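Local atomic coordinates of porin protein associated with imipenem resistance (Acinetobacter baumannii, PDB entry 4FUV), a protein that forms an eight-stranded outer-membrane beta-barrel associated with imipenem resistance, probably through transport of ornithine and imipenem. Residues A21-V25 with V164-V168; E24-T28 with L214-V219. All blocks are in the same frame, centred on the assembly; numbering follows the deposited sequence.

Both contacts start from strand 20-26, the first strand of the barrel, and share Glu-24 and Val-25. Contact 2 is its direct edge-to-edge pairing with the last strand, 213-224; contact 1 skips over that strand and meets strand 162-172 through side chains inside the barrel. Their centres lie about 9 Å apart, and they touch: Glu-167 N is 2.8 Å from Lys-218 O, a probable backbone hydrogen bond, while Phe-165 CE2 packs 4.0 Å from Lys-218 CG. Glu-24 ties the two together, bound to Arg-22 in one and to Lys-218 in the other, and also hydrogen-bonded to Tyr-76. Outside, the same C8E detergent (chain F) touches both.

Contact 1 of 2, residues A21-V25 with V164-V168; sequences ARAEV and VFGEV. With C8E ((hydroxyethyloxy)tri(ethyloxy)octane), chain F.
Both segments are fully extended strand, cut from longer strands, 20-26 and 162-172, that are not neighbours in the sheet. Their axes approach to 8.9 Å with 54° between N-to-C directions (signed crossing -54°), so they cross obliquely, nearer parallel than antiparallel, and no hydrogen bond joins them. By CA atoms, Arg-22 lies nearest Val-164 (9.0 Å) and Glu-24 nearest Phe-165 (8.7 Å). Strand 213-224 fills the gap, pairing antiparallel with each; this is the curved wall of a closed beta-barrel, and residues alternate between its polar interior and its outer surface. Arg-22, Glu-24, Phe-165 and Glu-167 send their CA-CB bonds toward the opposite segment, into the interior, whereas those of Ala-23 and Val-25 point away. Outside, C8E (chain F) passes with its O9 3.8 Å from Ala-23 O.

Arg-22 (chi1 p, chi2 and chi3 t) extends past the Phe-165 ring (chi1 83°, chi2 -84°): its CD sits 3.5 Å from Phe-165 CE1, and the CE2 side of the ring lies over one face of the guanidinium. Glu-24, also chi1 p, comes up beside the Arg-22 side chain, so that Arg-22 NE donates to Glu-24 OE1 at 2.8 Å in a salt bridge; the same OE1 meets the ring edge, 3.6 Å from Phe-165 CZ. Glu-167, all-trans through chi2, stops short of a salt bridge, with its OE1 4.1 Å from Arg-22 NH2 and well out of the guanidinium plane. One water links them, 3.0 Å from both Arg-22 NH2 and Glu-167 OE1. Other barrel residues extend the network: Arg-22 also salt-bridges Glu-80, Glu-24 bonds Tyr-76, and Glu-167 bonds Tyr-96 and Tyr-149.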
# COMPACT_ATOMS: atom_id res chain seq x y z
N ALA A 21 7.14 -37.74 -9.23
CA ALA A 21 8.19 -36.79 -8.93
C ALA A 21 7.64 -35.38 -9.09
O ALA A 21 6.58 -35.17 -9.68
CB ALA A 21 9.38 -37.01 -9.86
N ARG A 22 8.33 -34.41 -8.53
CA ARG A 22 7.88 -33.05 -8.70
C ARG A 22 9.06 -32.11 -8.87
O ARG A 22 10.15 -32.40 -8.40
CB ARG A 22 6.97 -32.62 -7.54
CG ARG A 22 7.68 -32.31 -6.22
CD ARG A 22 6.68 -32.00 -5.10
NE ARG A 22 7.36 -31.81 -3.82
CZ ARG A 22 6.84 -32.08 -2.62
NH1 ARG A 22 5.59 -32.57 -2.51
NH2 ARG A 22 7.56 -31.86 -1.53
N ALA A 23 8.82 -31.02 -9.57
CA ALA A 23 9.78 -29.94 -9.70
C ALA A 23 9.22 -28.75 -8.96
O ALA A 23 8.02 -28.49 -9.02
CB ALA A 23 9.99 -29.59 -11.17
N GLU A 24 10.09 -28.02 -8.26
CA GLU A 24 9.62 -26.94 -7.41
C GLU A 24 10.63 -25.80 -7.33
O GLU A 24 11.83 -25.99 -7.52
CB GLU A 24 9.30 -27.47 -6.01
CG GLU A 24 10.52 -27.95 -5.20
CD GLU A 24 10.19 -29.07 -4.21
OE1 GLU A 24 9.20 -29.81 -4.45
OE2 GLU A 24 10.90 -29.20 -3.20
N VAL A 25 10.09 -24.62 -7.05
CA VAL A 25 10.87 -23.41 -6.85
C VAL A 25 10.28 -22.70 -5.64
O VAL A 25 9.05 -22.57 -5.50
CB VAL A 25 10.85 -22.51 -8.11
CG1 VAL A 25 9.41 -22.20 -8.55
CG2 VAL A 25 11.62 -21.24 -7.88
N VAL A 164 -0.39 -29.27 -10.17
CA VAL A 164 0.42 -28.18 -9.64
C VAL A 164 0.23 -28.08 -8.13
O VAL A 164 -0.75 -28.59 -7.59
CB VAL A 164 0.05 -26.87 -10.32
CG1 VAL A 164 0.35 -26.97 -11.82
CG2 VAL A 164 -1.42 -26.57 -10.08
N PHE A 165 1.18 -27.46 -7.44
CA PHE A 165 1.04 -27.33 -6.00
C PHE A 165 1.66 -26.07 -5.43
O PHE A 165 2.46 -25.40 -6.09
CB PHE A 165 1.62 -28.56 -5.29
CG PHE A 165 3.10 -28.51 -5.09
CD1 PHE A 165 3.97 -28.90 -6.10
CD2 PHE A 165 3.63 -28.08 -3.88
CE1 PHE A 165 5.35 -28.86 -5.91
CE2 PHE A 165 5.00 -28.03 -3.67
CZ PHE A 165 5.87 -28.42 -4.69
N GLY A 166 1.27 -25.73 -4.21
CA GLY A 166 1.96 -24.73 -3.42
C GLY A 166 2.12 -25.33 -2.04
O GLY A 166 1.32 -26.17 -1.65
N GLU A 167 3.14 -24.91 -1.30
CA GLU A 167 3.34 -25.40 0.05
C GLU A 167 3.94 -24.31 0.91
O GLU A 167 4.86 -23.59 0.50
CB GLU A 167 4.27 -26.62 0.06
CG GLU A 167 4.36 -27.33 1.42
CD GLU A 167 5.28 -28.55 1.41
OE1 GLU A 167 5.07 -29.47 0.59
OE2 GLU A 167 6.23 -28.59 2.22
N VAL A 168 3.41 -24.19 2.12
CA VAL A 168 3.97 -23.24 3.08
C VAL A 168 4.20 -23.95 4.41
O VAL A 168 3.36 -24.74 4.87
CB VAL A 168 3.06 -21.98 3.27
CG1 VAL A 168 2.78 -21.32 1.93
CG2 VAL A 168 1.76 -22.34 3.97
C4 C8E F . 0.97 -23.00 -9.86
C5 C8E F . 2.39 -23.52 -9.63
C6 C8E F . 3.01 -24.00 -10.94
C7 C8E F . 4.50 -23.67 -10.98
O9 C8E F . 9.03 -25.50 -11.15
C10 C8E F . 10.06 -25.48 -12.11
C11 C8E F . 11.40 -25.25 -11.42
O12 C8E F . 12.16 -26.45 -11.32
C13 C8E F . 13.55 -26.21 -11.33
C14 C8E F . 14.29 -27.44 -11.83
C16 C8E F . 17.29 -28.34 -9.88
C17 C8E F . 17.96 -29.12 -8.75
O18 C8E F . 19.35 -28.90 -8.79
C19 C8E F . 19.70 -27.56 -8.57
C20 C8E F . 21.21 -27.44 -8.39
O21 C8E F . 21.69 -26.44 -9.26
O HOH W 1 6.34 -32.11 1.17

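Contact 2 of 2, residues E24-T28 with L214-V219; sequences EVGTT and LPVGKV. With C8E ((hydroxyethyloxy)tri(ethyloxy)octane), chain D; C8E ((hydroxyethyloxy)tri(ethyloxy)octane), chain F.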
# COMPACT_ATOMS: atom_id res chain seq x y z
N GLU A 24 10.09 -28.02 -8.26
CA GLU A 24 9.62 -26.94 -7.41
C GLU A 24 10.63 -25.80 -7.33
O GLU A 24 11.83 -25.99 -7.52
CB GLU A 24 9.30 -27.47 -6.01
CG GLU A 24 10.52 -27.95 -5.20
CD GLU A 24 10.19 -29.07 -4.21
OE1 GLU A 24 9.20 -29.81 -4.45
OE2 GLU A 24 10.90 -29.20 -3.20
N VAL A 25 10.09 -24.62 -7.05
CA VAL A 25 10.87 -23.41 -6.85
C VAL A 25 10.28 -22.70 -5.64
O VAL A 25 9.05 -22.57 -5.50
CB VAL A 25 10.85 -22.51 -8.11
CG1 VAL A 25 9.41 -22.20 -8.55
CG2 VAL A 25 11.62 -21.24 -7.88
N GLY A 26 11.14 -22.28 -4.73
CA GLY A 26 10.64 -21.59 -3.55
C GLY A 26 11.70 -20.82 -2.80
O GLY A 26 12.82 -20.62 -3.29
N THR A 27 11.35 -20.40 -1.59
CA THR A 27 12.22 -19.51 -0.81
C THR A 27 13.48 -20.19 -0.26
O THR A 27 14.42 -19.51 0.19
CB THR A 27 11.43 -18.82 0.32
OG1 THR A 27 10.89 -19.79 1.21
CG2 THR A 27 10.30 -17.97 -0.25
N THR A 28 13.50 -21.53 -0.28
CA THR A 28 14.71 -22.25 0.11
C THR A 28 15.42 -22.86 -1.11
O THR A 28 16.19 -23.80 -0.99
CB THR A 28 14.44 -23.35 1.15
OG1 THR A 28 13.41 -24.23 0.67
CG2 THR A 28 14.02 -22.74 2.48
N LEU A 214 12.64 -21.02 10.29
CA LEU A 214 12.86 -20.62 8.91
C LEU A 214 11.58 -20.91 8.13
O LEU A 214 11.25 -22.08 7.89
CB LEU A 214 14.04 -21.39 8.31
CG LEU A 214 14.31 -21.19 6.81
CD1 LEU A 214 14.68 -19.72 6.53
CD2 LEU A 214 15.40 -22.14 6.27
N PRO A 215 10.85 -19.86 7.74
CA PRO A 215 9.60 -20.02 6.99
C PRO A 215 9.89 -20.42 5.55
O PRO A 215 10.93 -20.05 5.01
CB PRO A 215 8.97 -18.61 7.03
CG PRO A 215 9.80 -17.82 8.02
CD PRO A 215 11.15 -18.44 8.00
N VAL A 216 8.99 -21.18 4.94
CA VAL A 216 9.20 -21.70 3.59
C VAL A 216 7.96 -21.53 2.74
O VAL A 216 6.85 -21.82 3.18
CB VAL A 216 9.52 -23.21 3.61
CG1 VAL A 216 9.91 -23.69 2.22
CG2 VAL A 216 10.64 -23.49 4.59
N GLY A 217 8.13 -21.04 1.53
CA GLY A 217 7.07 -21.03 0.55
C GLY A 217 7.60 -21.61 -0.75
O GLY A 217 8.68 -21.20 -1.21
N LYS A 218 6.88 -22.56 -1.34
CA LYS A 218 7.29 -23.13 -2.62
C LYS A 218 6.10 -23.42 -3.52
O LYS A 218 4.98 -23.64 -3.04
CB LYS A 218 8.16 -24.39 -2.42
CG LYS A 218 7.47 -25.55 -1.69
CD LYS A 218 8.39 -26.79 -1.56
CE LYS A 218 9.70 -26.44 -0.86
NZ LYS A 218 10.51 -27.64 -0.50
N VAL A 219 6.33 -23.41 -4.83
CA VAL A 219 5.33 -23.83 -5.81
C VAL A 219 6.00 -24.80 -6.79
O VAL A 219 7.23 -24.87 -6.84
CB VAL A 219 4.72 -22.64 -6.58
CG1 VAL A 219 3.86 -21.79 -5.65
CG2 VAL A 219 5.84 -21.78 -7.23
C1 C8E D . 2.72 -19.46 -2.98
C2 C8E D . 3.16 -20.08 -1.65
C3 C8E D . 3.90 -19.03 -0.81
C5 C8E D . 6.61 -17.93 2.65
C6 C8E D . 7.40 -17.41 3.84
C7 C8E D . 8.31 -16.24 3.47
C8 C8E D . 9.72 -16.67 3.06
O9 C8E D . 10.71 -15.91 3.72
C10 C8E D . 11.98 -16.54 3.66
C11 C8E D . 13.10 -15.58 4.07
O12 C8E D . 13.42 -15.77 5.43
C13 C8E D . 14.76 -15.46 5.76
C14 C8E D . 14.94 -15.79 7.23
O15 C8E D . 13.65 -15.80 7.80
C16 C8E D . 13.50 -14.98 8.94
C17 C8E D . 12.26 -15.43 9.72
O18 C8E D . 11.36 -14.36 9.80
C4 C8E F . 0.97 -23.00 -9.86
C5 C8E F . 2.39 -23.52 -9.63
C6 C8E F . 3.01 -24.00 -10.94
C7 C8E F . 4.50 -23.67 -10.98
O9 C8E F . 9.03 -25.50 -11.15
C10 C8E F . 10.06 -25.48 -12.11
C11 C8E F . 11.40 -25.25 -11.42
O12 C8E F . 12.16 -26.45 -11.32
C13 C8E F . 13.55 -26.21 -11.33
C14 C8E F . 14.29 -27.44 -11.83
C16 C8E F . 17.29 -28.34 -9.88
C17 C8E F . 17.96 -29.12 -8.75
O18 C8E F . 19.35 -28.90 -8.79
C19 C8E F . 19.70 -27.56 -8.57
C20 C8E F . 21.21 -27.44 -8.39
O21 C8E F . 21.69 -26.44 -9.26
O HOH W 2 12.44 -19.54 3.21
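The charged pair comes first: Lys-218 NZ donates to Glu-24 OE2 at 3.1 Å, a salt bridge on the inner face of the sheet. Neither charge depends on it alone, since Lys-218 NZ also bonds Asn-49, and Glu-24 OE2 takes bonds from Asn-49 and pairs with Tyr-76. The backbones then zip together. Val-25 and Val-219 form an antiparallel hydrogen-bonded pair, N to O at 2.9 Å in both directions, and beside it Gly-26 and Lys-218 make a non-hydrogen-bonded pair with their CA atoms just 3.8 Å apart. A CB on Gly-26 would lie 2.4 Å from Gly-217 O and 2.6 Å from Lys-218 CB, so at this CA-CA distance the position has no space for a side chain. Past it strand 20-26 ends, but the pairing carries on: Thr-27 N donates to Gly-217 O at 2.8 Å, and Gly-217 N returns a bond to the side-chain Thr-27 OG1 at 3.0 Å, in place of a backbone carbonyl. A water bridges Thr-27 OG1 and Pro-215 O.

On the inner side Thr-28 CG2 packs 4.1 Å from Leu-214 CD2. Val-25 CG1 meets Val-219 CG2 at 3.8 Å on the outer face, where detergent lies against the strand: C8E (chain D) C5 is 3.6 Å from Gly-217 N, beside a glycine whose CB would collide with it. This antiparallel seam between first and last strands is what closes an outer-membrane beta-barrel.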